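Side-chain contacts in potential RNA-dependent RNA polymerase (Human picobirnavirus, PDB 5I62), which copies RNA from an RNA template, joining ribonucleoside triphosphates with release of diphosphate, and probably serves both transcription and genome replication of a double-stranded RNA virus: residues K53-I58 / T64-E69; Q216-L221 / T327-T332; L223-Q226 / L230-A233; M420-R425 / E461-F466. All coordinates share one frame; numbering follows the deposited sequence.

The four contacts form two groups. Interactions 2 and 3 share helix 208-228, with centres about 11 Å apart, and interaction 3 is nested within the loop that interaction 2 closes. They touch where Val231 meets Thr332, beside the antiparallel sheet with strands 355-357 and 360-363, and lie by the probable palm motifs B and C. Interactions 1 and 4, with centres about 12 Å apart, meet through Glu69 and Met420 and through Leu55 on Met420. Interaction 1 comes first along the chain and interaction 4 last; the latter's position is consistent with the polymerase thumb, on which the N-terminal helix pair of interaction 1 packs. Centres in different groups lie about 31 to 38 Å apart.

Interaction 1. Residues K53-I58 / T64-E69; sequences KKLVSI and TLMEFE
The backbones of segment 53-58, running out of helix 44-55, and segment 64-69 of the next helix, 63-73, come closest at Ile58 and Met66, whose CA atoms are 7.0 Å apart. Met66 fills the gap with its terminal methyl. Its CG stands anti to the backbone N (chi1 -175°), and bends at the next two torsions carry CE into a notch formed by Leu55, Val56 and Ile58. There Met66 CE lies 3.3 Å from Ile58 CG1, a close approach for two carbons, and 3.3 Å from the carbonyl oxygen Leu55 O. The same oxygen accepts the backbone N-H of Ile58, so the methyl rests against a carbonyl already engaged in the turn. Beyond it, Ile58 CD1 meets Leu65 CD2 at 3.5 Å, the two side chains crossing at about a right angle. On the far flank the forked end of Leu55 packs against the Glu69 carboxylate group, with Leu55 CD2 3.6 Å from Glu69 CD and Leu55 CD1 3.7 Å from Glu69 OE2. The contact closes a helical hairpin of two successive helices, and Glu69 joins it to the start of helix 419-427: OE1 is hydrogen-bonded to Ser418 OG and Met420 N, and OE2 to His457 NE2 and Thr419 OG1. A buried carboxylate flanked by the two methyls of Leu55 yet gripped by four partners, one of them a backbone N-H, would be expected to remain ionised.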
loop_
_atom_site.group_PDB
_atom_site.type_symbol
_atom_site.label_atom_id
_atom_site.label_comp_id
_atom_site.label_asym_id
_atom_site.label_seq_id
_atom_site.Cartn_x
_atom_site.Cartn_y
_atom_site.Cartn_z
ATOM N N LYS A 53 -25.727 16.001 6.078
ATOM C CA LYS A 53 -27.166 16.117 6.295
ATOM C C LYS A 53 -27.931 14.941 5.709
ATOM O O LYS A 53 -28.979 14.564 6.238
ATOM C CB LYS A 53 -27.706 17.410 5.692
ATOM C CG LYS A 53 -27.218 18.676 6.339
ATOM C CD LYS A 53 -27.851 19.870 5.631
ATOM C CE LYS A 53 -27.184 21.162 6.015
ATOM N NZ LYS A 53 -27.736 22.297 5.226
ATOM N N LYS A 54 -27.437 14.366 4.612
ATOM C CA LYS A 54 -28.082 13.221 3.985
ATOM C C LYS A 54 -27.476 11.881 4.423
ATOM O O LYS A 54 -28.204 10.887 4.545
ATOM C CB LYS A 54 -28.002 13.309 2.461
ATOM C CG LYS A 54 -27.505 14.464 1.788
ATOM C CD LYS A 54 -27.745 14.392 0.286
ATOM C CE LYS A 54 -26.974 15.550 -0.245
ATOM N NZ LYS A 54 -27.164 15.526 -1.632
ATOM N N LEU A 55 -26.158 11.839 4.667
ATOM C CA LEU A 55 -25.524 10.619 5.168
ATOM C C LEU A 55 -26.206 10.138 6.437
ATOM O O LEU A 55 -26.495 8.945 6.592
ATOM C CB LEU A 55 -24.044 10.869 5.442
ATOM C CG LEU A 55 -23.246 9.631 5.870
ATOM C CD1 LEU A 55 -23.340 8.571 4.795
ATOM C CD2 LEU A 55 -21.793 9.978 6.166
ATOM N N VAL A 56 -26.514 11.078 7.331
ATOM C CA VAL A 56 -26.998 10.791 8.669
ATOM C C VAL A 56 -28.271 9.951 8.644
ATOM O O VAL A 56 -28.600 9.299 9.638
ATOM C CB VAL A 56 -27.193 12.125 9.409
ATOM C CG1 VAL A 56 -28.547 12.740 9.064
ATOM C CG2 VAL A 56 -27.008 11.954 10.900
ATOM N N SER A 57 -28.973 9.924 7.509
ATOM C CA SER A 57 -30.176 9.122 7.348
ATOM C C SER A 57 -29.938 7.620 7.518
ATOM O O SER A 57 -30.902 6.875 7.734
ATOM C CB SER A 57 -30.785 9.414 5.978
ATOM O OG SER A 57 -30.027 8.811 4.941
ATOM N N ILE A 58 -28.694 7.146 7.408
ATOM C CA ILE A 58 -28.440 5.714 7.588
ATOM C C ILE A 58 -28.188 5.324 9.037
ATOM O O ILE A 58 -28.042 4.130 9.320
ATOM C CB ILE A 58 -27.221 5.219 6.783
ATOM C CG1 ILE A 58 -25.953 5.873 7.332
ATOM C CG2 ILE A 58 -27.390 5.504 5.310
ATOM C CD1 ILE A 58 -24.653 5.398 6.732
ATOM N N THR A 64 -23.329 1.279 12.996
ATOM C CA THR A 64 -21.888 1.077 12.950
ATOM C C THR A 64 -21.288 1.574 11.632
ATOM O O THR A 64 -20.094 1.885 11.596
ATOM C CB THR A 64 -21.504 -0.397 13.194
ATOM O OG1 THR A 64 -21.884 -1.212 12.077
ATOM C CG2 THR A 64 -22.170 -0.924 14.468
ATOM N N LEU A 65 -22.081 1.656 10.557
ATOM C CA LEU A 65 -21.593 2.310 9.340
ATOM C C LEU A 65 -21.423 3.806 9.570
ATOM O O LEU A 65 -20.466 4.415 9.073
ATOM C CB LEU A 65 -22.535 2.056 8.163
ATOM C CG LEU A 65 -22.116 2.731 6.841
ATOM C CD1 LEU A 65 -20.700 2.331 6.419
ATOM C CD2 LEU A 65 -23.088 2.428 5.730
ATOM N N MET A 66 -22.344 4.409 10.331
ATOM C CA MET A 66 -22.212 5.816 10.695
ATOM C C MET A 66 -20.980 6.045 11.564
ATOM O O MET A 66 -20.266 7.040 11.386
ATOM C CB MET A 66 -23.478 6.299 11.404
ATOM C CG MET A 66 -23.512 7.800 11.738
ATOM S SD MET A 66 -23.369 8.898 10.294
ATOM C CE MET A 66 -24.576 8.196 9.225
ATOM N N GLU A 67 -20.713 5.138 12.511
ATOM C CA GLU A 67 -19.496 5.252 13.317
ATOM C C GLU A 67 -18.253 5.192 12.449
ATOM O O GLU A 67 -17.291 5.930 12.681
ATOM C CB GLU A 67 -19.420 4.141 14.357
ATOM C CG GLU A 67 -20.422 4.229 15.462
ATOM C CD GLU A 67 -20.811 2.841 15.969
ATOM O OE1 GLU A 67 -22.001 2.632 16.306
ATOM O OE2 GLU A 67 -19.929 1.946 15.990
ATOM N N PHE A 68 -18.242 4.276 11.479
ATOM C CA PHE A 68 -17.136 4.147 10.534
ATOM C C PHE A 68 -16.941 5.438 9.750
ATOM O O PHE A 68 -15.821 5.943 9.631
ATOM C CB PHE A 68 -17.440 2.958 9.624
ATOM C CG PHE A 68 -16.603 2.861 8.370
ATOM C CD1 PHE A 68 -15.344 2.287 8.395
ATOM C CD2 PHE A 68 -17.131 3.247 7.150
ATOM C CE1 PHE A 68 -14.603 2.145 7.224
ATOM C CE2 PHE A 68 -16.394 3.108 5.979
ATOM C CZ PHE A 68 -15.124 2.548 6.027
ATOM N N GLU A 69 -18.038 6.005 9.248
ATOM C CA GLU A 69 -17.986 7.267 8.521
ATOM C C GLU A 69 -17.499 8.409 9.413
ATOM O O GLU A 69 -16.655 9.212 8.997
ATOM C CB GLU A 69 -19.366 7.587 7.949
ATOM C CG GLU A 69 -19.799 6.715 6.771
ATOM C CD GLU A 69 -19.414 7.330 5.429
ATOM O OE1 GLU A 69 -18.507 8.195 5.421
ATOM O OE2 GLU A 69 -20.015 6.954 4.392
#

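Interaction 2. Residues Q216-L221 / T327-T332; sequences QVYQPL and TNADET
Tyr218 makes the tight half of this contact, spanning from helix 208-228 to both Ala329 and Asp330 on helix 327-345. The axes of the short segments approach to 10.5 Å at a crossing angle of 70°, and the phenol ring fills much of that distance. Its CD1 lies 3.4 Å from Ala329 CB, while its hydroxyl OH donates a short bond of 2.5 Å to Asp330 OD1. The oxygen is met on its syn side, 25° out of the carboxylate plane, and the ring stands steeply inclined to that plane. Asp330 reaches the hydroxyl because its CG lies beside the backbone N (chi1 -76°), which brings the carboxylate nearer to helix 208-228. Lys301 NZ ties the pair together from outside, forming a salt bridge with Asp330 OD2 and a hydrogen bond with Tyr218 OH; Tyr302 OH also bonds to OD2.

Helix 327-345 follows a glycine-rich loop, an arrangement characteristic of motif B in the palm of viral RNA polymerases. One turn beyond Asn328, Thr332 OG1 donates to Asn328 O at 2.7 Å, and the same carbonyl also accepts Thr332 N. The threonine hydroxyl is hydrogen-bonded as well to the backbone N of Gly358, which begins the Gly-Asp-Asp sequence of motif C.

The other side of the contact is looser, though still buried rather than open to solvent. There Leu221 CD2 approaches Ala329 CB no closer than 4.4 Å, and Leu281 of helix 271-284 packs against both Leu221 and Tyr218.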
loop_
_atom_site.group_PDB
_atom_site.type_symbol
_atom_site.label_atom_id
_atom_site.label_comp_id
_atom_site.label_asym_id
_atom_site.label_seq_id
_atom_site.Cartn_x
_atom_site.Cartn_y
_atom_site.Cartn_z
ATOM N N GLN A 216 12.017 -10.811 -10.142
ATOM C CA GLN A 216 12.174 -12.136 -10.733
ATOM C C GLN A 216 11.515 -13.214 -9.870
ATOM O O GLN A 216 11.150 -14.277 -10.382
ATOM C CB GLN A 216 13.650 -12.466 -10.928
ATOM C CG GLN A 216 14.342 -11.695 -12.046
ATOM C CD GLN A 216 15.771 -12.149 -12.193
ATOM O OE1 GLN A 216 16.669 -11.612 -11.543
ATOM N NE2 GLN A 216 15.985 -13.187 -12.998
ATOM N N VAL A 217 11.401 -12.973 -8.562
ATOM C CA VAL A 217 10.698 -13.881 -7.659
ATOM C C VAL A 217 9.296 -13.358 -7.370
ATOM O O VAL A 217 8.312 -14.097 -7.466
ATOM C CB VAL A 217 11.473 -14.087 -6.348
ATOM C CG1 VAL A 217 10.536 -14.658 -5.273
ATOM C CG2 VAL A 217 12.639 -15.026 -6.567
ATOM N N TYR A 218 9.181 -12.084 -7.006
ATOM C CA TYR A 218 7.899 -11.619 -6.487
ATOM C C TYR A 218 6.830 -11.553 -7.572
ATOM O O TYR A 218 5.640 -11.758 -7.287
ATOM C CB TYR A 218 8.065 -10.276 -5.792
ATOM C CG TYR A 218 8.885 -10.395 -4.539
ATOM C CD1 TYR A 218 8.422 -11.149 -3.464
ATOM C CD2 TYR A 218 10.120 -9.771 -4.421
ATOM C CE1 TYR A 218 9.166 -11.283 -2.303
ATOM C CE2 TYR A 218 10.872 -9.889 -3.253
ATOM C CZ TYR A 218 10.384 -10.643 -2.195
ATOM O OH TYR A 218 11.113 -10.768 -1.030
ATOM N N GLN A 219 7.225 -11.270 -8.828
ATOM C CA GLN A 219 6.249 -11.250 -9.918
ATOM C C GLN A 219 5.572 -12.606 -10.097
ATOM O O GLN A 219 4.333 -12.673 -10.019
ATOM C CB GLN A 219 6.922 -10.780 -11.217
ATOM C CG GLN A 219 6.441 -9.523 -11.811
ATOM C CD GLN A 219 7.321 -9.133 -13.001
ATOM O OE1 GLN A 219 7.772 -9.991 -13.771
ATOM N NE2 GLN A 219 7.570 -7.845 -13.144
ATOM N N PRO A 220 6.297 -13.701 -10.350
ATOM C CA PRO A 220 5.609 -14.999 -10.448
ATOM C C PRO A 220 4.910 -15.412 -9.160
ATOM O O PRO A 220 3.872 -16.078 -9.220
ATOM C CB PRO A 220 6.738 -15.975 -10.824
ATOM C CG PRO A 220 7.980 -15.304 -10.427
ATOM C CD PRO A 220 7.737 -13.835 -10.618
ATOM N N LEU A 221 5.451 -15.036 -7.998
ATOM C CA LEU A 221 4.802 -15.351 -6.725
ATOM C C LEU A 221 3.399 -14.757 -6.660
ATOM O O LEU A 221 2.414 -15.446 -6.356
ATOM C CB LEU A 221 5.649 -14.825 -5.567
ATOM C CG LEU A 221 5.177 -15.203 -4.158
ATOM C CD1 LEU A 221 6.385 -15.304 -3.255
ATOM C CD2 LEU A 221 4.195 -14.205 -3.565
ATOM N N THR A 327 7.835 -5.550 -0.886
ATOM C CA THR A 327 7.295 -4.901 0.306
ATOM C C THR A 327 6.027 -5.595 0.765
ATOM O O THR A 327 5.894 -5.983 1.932
ATOM C CB THR A 327 6.979 -3.425 0.045
ATOM O OG1 THR A 327 8.178 -2.701 -0.260
ATOM C CG2 THR A 327 6.309 -2.802 1.285
ATOM N N ASN A 328 5.081 -5.764 -0.154
ATOM C CA ASN A 328 3.814 -6.352 0.239
ATOM C C ASN A 328 3.938 -7.863 0.420
ATOM O O ASN A 328 3.329 -8.431 1.335
ATOM C CB ASN A 328 2.749 -5.998 -0.793
ATOM C CG ASN A 328 1.364 -6.290 -0.303
ATOM O OD1 ASN A 328 0.827 -7.370 -0.548
ATOM N ND2 ASN A 328 0.783 -5.341 0.437
ATOM N N ALA A 329 4.730 -8.526 -0.425
ATOM C CA ALA A 329 4.798 -9.985 -0.389
ATOM C C ALA A 329 5.388 -10.479 0.928
ATOM O O ALA A 329 4.787 -11.319 1.613
ATOM C CB ALA A 329 5.610 -10.509 -1.572
ATOM N N ASP A 330 6.582 -9.985 1.288
ATOM C CA ASP A 330 7.242 -10.441 2.512
ATOM C C ASP A 330 6.342 -10.227 3.721
ATOM O O ASP A 330 6.220 -11.098 4.588
ATOM C CB ASP A 330 8.566 -9.697 2.740
ATOM C CG ASP A 330 9.699 -10.184 1.843
ATOM O OD1 ASP A 330 9.453 -10.939 0.886
ATOM O OD2 ASP A 330 10.864 -9.802 2.122
ATOM N N GLU A 331 5.740 -9.043 3.803
ATOM C CA GLU A 331 4.919 -8.683 4.947
ATOM C C GLU A 331 3.662 -9.534 5.019
ATOM O O GLU A 331 3.278 -9.989 6.098
ATOM C CB GLU A 331 4.558 -7.208 4.871
ATOM C CG GLU A 331 5.749 -6.311 5.112
ATOM C CD GLU A 331 5.356 -4.863 5.234
ATOM O OE1 GLU A 331 4.204 -4.517 4.881
ATOM O OE2 GLU A 331 6.212 -4.072 5.688
ATOM N N THR A 332 3.008 -9.756 3.875
ATOM C CA THR A 332 1.759 -10.518 3.856
ATOM C C THR A 332 1.992 -11.974 4.247
ATOM O O THR A 332 1.206 -12.571 5.002
ATOM C CB THR A 332 1.121 -10.421 2.470
ATOM O OG1 THR A 332 0.824 -9.050 2.189
ATOM C CG2 THR A 332 -0.166 -11.240 2.395
#

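Interaction 3. Residues L223-Q226 / L230-A233; sequences LTFQ and LVPA
One face of the Phe225 ring carries Leu230 CD1, and the ring's edge carries Val231 CG2. The leucine methyl sits almost exactly over the middle of the ring, 3.9 Å from the centroid and only 4° off the normal, a well-centred CH-pi contact. Val231 CG2 lies near the ring plane, 3.9 Å from Phe225 CD2. The same ring carbon, Phe225 CD2, also meets Leu230 CB at 3.9 Å, so the leucine runs from the rim of the ring inward to its centre. Its CG lies beside the backbone N (chi1 -68°), and this carries the CD1 branch over the aromatic face. Leu333 of helix 327-345 also packs on the ring, and Thr332 touches Val231.

The two segments are also joined through their backbones. Leu230 N donates to Phe225 O at 3.1 Å, with an N-H...O angle of 150°. A bond reaching back five residues at the end of a helix, paired with an apolar contact between the same two residues, is consistent with a Schellman motif terminating helix 208-228. Farther along, Gln226 NE2 holds the backbone O of Trp234, and Pro232 and Ala233 pack on helix 237-250 and strand 355-357.

The one hydrogen bond between the segments ties the chain back to the last turns of the helix, while dispersion between methyl groups and the pi face holds Leu230 folded over them.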
loop_
_atom_site.group_PDB
_atom_site.type_symbol
_atom_site.label_atom_id
_atom_site.label_comp_id
_atom_site.label_asym_id
_atom_site.label_seq_id
_atom_site.Cartn_x
_atom_site.Cartn_y
_atom_site.Cartn_z
ATOM N N LEU A 223 1.524 -13.620 -9.075
ATOM C CA LEU A 223 0.661 -14.181 -10.116
ATOM C C LEU A 223 0.093 -15.537 -9.711
ATOM O O LEU A 223 -1.097 -15.808 -9.923
ATOM C CB LEU A 223 1.418 -14.324 -11.435
ATOM C CG LEU A 223 1.184 -13.249 -12.487
ATOM C CD1 LEU A 223 1.866 -13.667 -13.792
ATOM C CD2 LEU A 223 -0.322 -13.027 -12.686
ATOM N N THR A 224 0.954 -16.417 -9.188
ATOM C CA THR A 224 0.521 -17.723 -8.698
ATOM C C THR A 224 -0.497 -17.590 -7.570
ATOM O O THR A 224 -1.530 -18.269 -7.569
ATOM C CB THR A 224 1.735 -18.522 -8.224
ATOM O OG1 THR A 224 2.509 -18.919 -9.355
ATOM C CG2 THR A 224 1.305 -19.770 -7.431
ATOM N N PHE A 225 -0.210 -16.728 -6.591
ATOM C CA PHE A 225 -1.138 -16.525 -5.485
ATOM C C PHE A 225 -2.458 -15.946 -5.973
ATOM O O PHE A 225 -3.528 -16.320 -5.476
ATOM C CB PHE A 225 -0.512 -15.625 -4.421
ATOM C CG PHE A 225 0.346 -16.367 -3.433
ATOM C CD1 PHE A 225 1.295 -17.275 -3.861
ATOM C CD2 PHE A 225 0.188 -16.169 -2.069
ATOM C CE1 PHE A 225 2.072 -17.976 -2.954
ATOM C CE2 PHE A 225 0.973 -16.862 -1.152
ATOM C CZ PHE A 225 1.910 -17.762 -1.598
ATOM N N GLN A 226 -2.401 -15.042 -6.955
ATOM C CA GLN A 226 -3.618 -14.466 -7.529
ATOM C C GLN A 226 -4.492 -15.536 -8.165
ATOM O O GLN A 226 -5.712 -15.566 -7.957
ATOM C CB GLN A 226 -3.263 -13.393 -8.565
ATOM C CG GLN A 226 -2.788 -12.101 -7.953
ATOM C CD GLN A 226 -2.255 -11.124 -8.987
ATOM O OE1 GLN A 226 -1.662 -11.519 -9.998
ATOM N NE2 GLN A 226 -2.460 -9.838 -8.729
ATOM N N LEU A 230 -5.173 -17.148 -2.996
ATOM C CA LEU A 230 -4.685 -17.283 -1.621
ATOM C C LEU A 230 -4.727 -15.960 -0.855
ATOM O O LEU A 230 -4.956 -15.949 0.360
ATOM C CB LEU A 230 -3.267 -17.846 -1.615
ATOM C CG LEU A 230 -3.160 -19.299 -2.072
ATOM C CD1 LEU A 230 -1.711 -19.678 -2.343
ATOM C CD2 LEU A 230 -3.761 -20.187 -1.006
ATOM N N VAL A 231 -4.451 -14.848 -1.527
ATOM C CA VAL A 231 -4.520 -13.513 -0.926
ATOM C C VAL A 231 -5.566 -12.720 -1.691
ATOM O O VAL A 231 -5.247 -12.121 -2.722
ATOM C CB VAL A 231 -3.158 -12.805 -0.962
ATOM C CG1 VAL A 231 -3.262 -11.372 -0.383
ATOM C CG2 VAL A 231 -2.114 -13.620 -0.223
ATOM N N PRO A 232 -6.822 -12.702 -1.236
ATOM C CA PRO A 232 -7.888 -12.086 -2.044
ATOM C C PRO A 232 -7.633 -10.621 -2.387
ATOM O O PRO A 232 -8.016 -10.194 -3.477
ATOM C CB PRO A 232 -9.140 -12.247 -1.167
ATOM C CG PRO A 232 -8.851 -13.485 -0.322
ATOM C CD PRO A 232 -7.344 -13.390 -0.034
ATOM N N ALA A 233 -6.989 -9.851 -1.499
ATOM C CA ALA A 233 -6.731 -8.439 -1.787
ATOM C C ALA A 233 -5.791 -8.249 -2.977
ATOM O O ALA A 233 -5.772 -7.164 -3.568
ATOM C CB ALA A 233 -6.167 -7.738 -0.554
#

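Interaction 4. Residues M420-R425 / E461-F466; sequences MRALGR and EEFLDF
Apolar contacts between Leu423 and the rings of Phe463 and Phe466 carry this junction of two nearly parallel helices. The segment axes remain 12.1 Å apart at an angle of 17°, a wide spacing bridged mainly by the phenylalanines. Both reach across from helix 460-469 with CG anti to the backbone N (chi1 -174° in Phe463).

Leu423 meets both rings at their edges. Its branch point CG lies close to the plane of the Phe463 ring, 3.4 Å from CE1, and its methyl CD2 is 3.6 Å from that same Phe463 CE1. The two side chains run antiparallel alongside one another. The methyl also serves the second ring, with Leu423 CD2 3.8 Å from Phe466 CE2. Ala422 completes the apolar patch: its CB approaches Phe463 CZ obliquely, at 3.8 Å.

Ring-to-ring contacts extend the patch beyond the two helices. Phe463 makes an edge-to-face stack with Trp51, and the ring of Phe466 meets that of Tyr39 with the planes at about 40°.

Charged groups lie around the apolar centre and pair outward. Arg425 NE forms a salt bridge with Glu190 OE2, while Glu461 and Asp465 both bind the guanidinium of Arg533.

The position after the palm strands is consistent with the thumb of a viral polymerase. Helix 44-55 packs against both partners through Trp51, helix 441-451 brings Ile450 against Ala422, and helix 525-532 packs on Leu464 through Val526 and Ala529.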
loop_
_atom_site.group_PDB
_atom_site.type_symbol
_atom_site.label_atom_id
_atom_site.label_comp_id
_atom_site.label_asym_id
_atom_site.label_seq_id
_atom_site.Cartn_x
_atom_site.Cartn_y
_atom_site.Cartn_z
ATOM N N MET A 420 -17.431 9.983 3.312
ATOM C CA MET A 420 -16.724 11.135 3.872
ATOM C C MET A 420 -15.264 11.130 3.439
ATOM O O MET A 420 -14.719 12.164 3.027
ATOM C CB MET A 420 -16.837 11.173 5.399
ATOM C CG MET A 420 -18.256 11.446 5.929
ATOM S SD MET A 420 -18.952 13.034 5.387
ATOM C CE MET A 420 -17.669 14.154 5.838
ATOM N N ARG A 421 -14.615 9.972 3.519
ATOM C CA ARG A 421 -13.251 9.863 3.012
ATOM C C ARG A 421 -13.191 10.188 1.526
ATOM O O ARG A 421 -12.269 10.884 1.070
ATOM C CB ARG A 421 -12.691 8.472 3.276
ATOM C CG ARG A 421 -11.225 8.310 2.858
ATOM C CD ARG A 421 -10.677 7.031 3.452
ATOM N NE ARG A 421 -9.248 6.810 3.244
ATOM C CZ ARG A 421 -8.279 7.350 3.980
ATOM N NH1 ARG A 421 -8.562 8.202 4.968
ATOM N NH2 ARG A 421 -7.014 7.045 3.719
ATOM N N ALA A 422 -14.170 9.698 0.756
ATOM C CA ALA A 422 -14.216 10.001 -0.671
ATOM C C ALA A 422 -14.286 11.505 -0.909
ATOM O O ALA A 422 -13.552 12.047 -1.743
ATOM C CB ALA A 422 -15.401 9.291 -1.328
ATOM N N LEU A 423 -15.168 12.198 -0.179
ATOM C CA LEU A 423 -15.324 13.641 -0.368
ATOM C C LEU A 423 -14.024 14.385 -0.098
ATOM O O LEU A 423 -13.669 15.314 -0.831
ATOM C CB LEU A 423 -16.423 14.180 0.533
ATOM C CG LEU A 423 -17.848 13.924 0.085
ATOM C CD1 LEU A 423 -18.804 14.466 1.134
ATOM C CD2 LEU A 423 -18.069 14.626 -1.262
ATOM N N GLY A 424 -13.319 14.016 0.974
ATOM C CA GLY A 424 -12.039 14.651 1.254
ATOM C C GLY A 424 -11.056 14.490 0.108
ATOM O O GLY A 424 -10.338 15.427 -0.252
ATOM N N ARG A 425 -11.023 13.297 -0.497
ATOM C CA ARG A 425 -10.106 13.051 -1.605
ATOM C C ARG A 425 -10.549 13.765 -2.874
ATOM O O ARG A 425 -9.709 14.176 -3.679
ATOM C CB ARG A 425 -9.978 11.558 -1.856
ATOM C CG ARG A 425 -9.385 10.853 -0.674
ATOM C CD ARG A 425 -8.799 9.521 -1.028
ATOM N NE ARG A 425 -7.959 9.086 0.078
ATOM C CZ ARG A 425 -6.897 8.306 -0.055
ATOM N NH1 ARG A 425 -6.546 7.868 -1.262
ATOM N NH2 ARG A 425 -6.188 7.968 1.012
ATOM N N GLU A 461 -26.147 6.452 -4.826
ATOM C CA GLU A 461 -26.809 7.221 -5.879
ATOM C C GLU A 461 -26.976 8.674 -5.470
ATOM O O GLU A 461 -26.770 9.582 -6.286
ATOM C CB GLU A 461 -28.172 6.614 -6.226
ATOM C CG GLU A 461 -28.118 5.188 -6.725
ATOM C CD GLU A 461 -27.461 5.055 -8.102
ATOM O OE1 GLU A 461 -27.142 6.087 -8.747
ATOM O OE2 GLU A 461 -27.244 3.901 -8.538
ATOM N N GLU A 462 -27.383 8.911 -4.217
ATOM C CA GLU A 462 -27.427 10.270 -3.700
ATOM C C GLU A 462 -26.035 10.877 -3.688
ATOM O O GLU A 462 -25.855 12.052 -4.034
ATOM C CB GLU A 462 -28.024 10.292 -2.296
ATOM C CG GLU A 462 -29.498 9.898 -2.228
ATOM C CD GLU A 462 -29.725 8.387 -2.190
ATOM O OE1 GLU A 462 -28.776 7.607 -2.442
ATOM O OE2 GLU A 462 -30.870 7.972 -1.907
ATOM N N PHE A 463 -25.037 10.079 -3.305
ATOM C CA PHE A 463 -23.675 10.582 -3.263
ATOM C C PHE A 463 -23.211 11.010 -4.649
ATOM O O PHE A 463 -22.580 12.064 -4.797
ATOM C CB PHE A 463 -22.742 9.528 -2.682
ATOM C CG PHE A 463 -21.348 10.026 -2.479
ATOM C CD1 PHE A 463 -21.085 10.967 -1.494
ATOM C CD2 PHE A 463 -20.308 9.582 -3.287
ATOM C CE1 PHE A 463 -19.803 11.445 -1.294
ATOM C CE2 PHE A 463 -19.013 10.054 -3.092
ATOM C CZ PHE A 463 -18.764 10.990 -2.090
ATOM N N LEU A 464 -23.548 10.223 -5.678
ATOM C CA LEU A 464 -23.157 10.571 -7.042
ATOM C C LEU A 464 -23.826 11.863 -7.504
ATOM O O LEU A 464 -23.181 12.716 -8.120
ATOM C CB LEU A 464 -23.498 9.427 -7.987
ATOM C CG LEU A 464 -23.034 9.626 -9.426
ATOM C CD1 LEU A 464 -21.511 9.788 -9.497
ATOM C CD2 LEU A 464 -23.504 8.462 -10.284
ATOM N N ASP A 465 -25.127 12.017 -7.229
ATOM C CA ASP A 465 -25.810 13.257 -7.581
ATOM C C ASP A 465 -25.182 14.438 -6.854
ATOM O O ASP A 465 -25.021 15.520 -7.427
ATOM C CB ASP A 465 -27.300 13.159 -7.259
ATOM C CG ASP A 465 -28.046 12.194 -8.177
ATOM O OD1 ASP A 465 -27.586 11.958 -9.314
ATOM O OD2 ASP A 465 -29.100 11.665 -7.754
ATOM N N PHE A 466 -24.801 14.242 -5.592
ATOM C CA PHE A 466 -24.092 15.285 -4.861
ATOM C C PHE A 466 -22.765 15.633 -5.527
ATOM O O PHE A 466 -22.399 16.807 -5.623
ATOM C CB PHE A 466 -23.853 14.841 -3.417
ATOM C CG PHE A 466 -23.186 15.885 -2.568
ATOM C CD1 PHE A 466 -23.915 16.941 -2.050
ATOM C CD2 PHE A 466 -21.827 15.823 -2.302
ATOM C CE1 PHE A 466 -23.306 17.902 -1.258
ATOM C CE2 PHE A 466 -21.205 16.786 -1.518
ATOM C CZ PHE A 466 -21.947 17.828 -0.995
#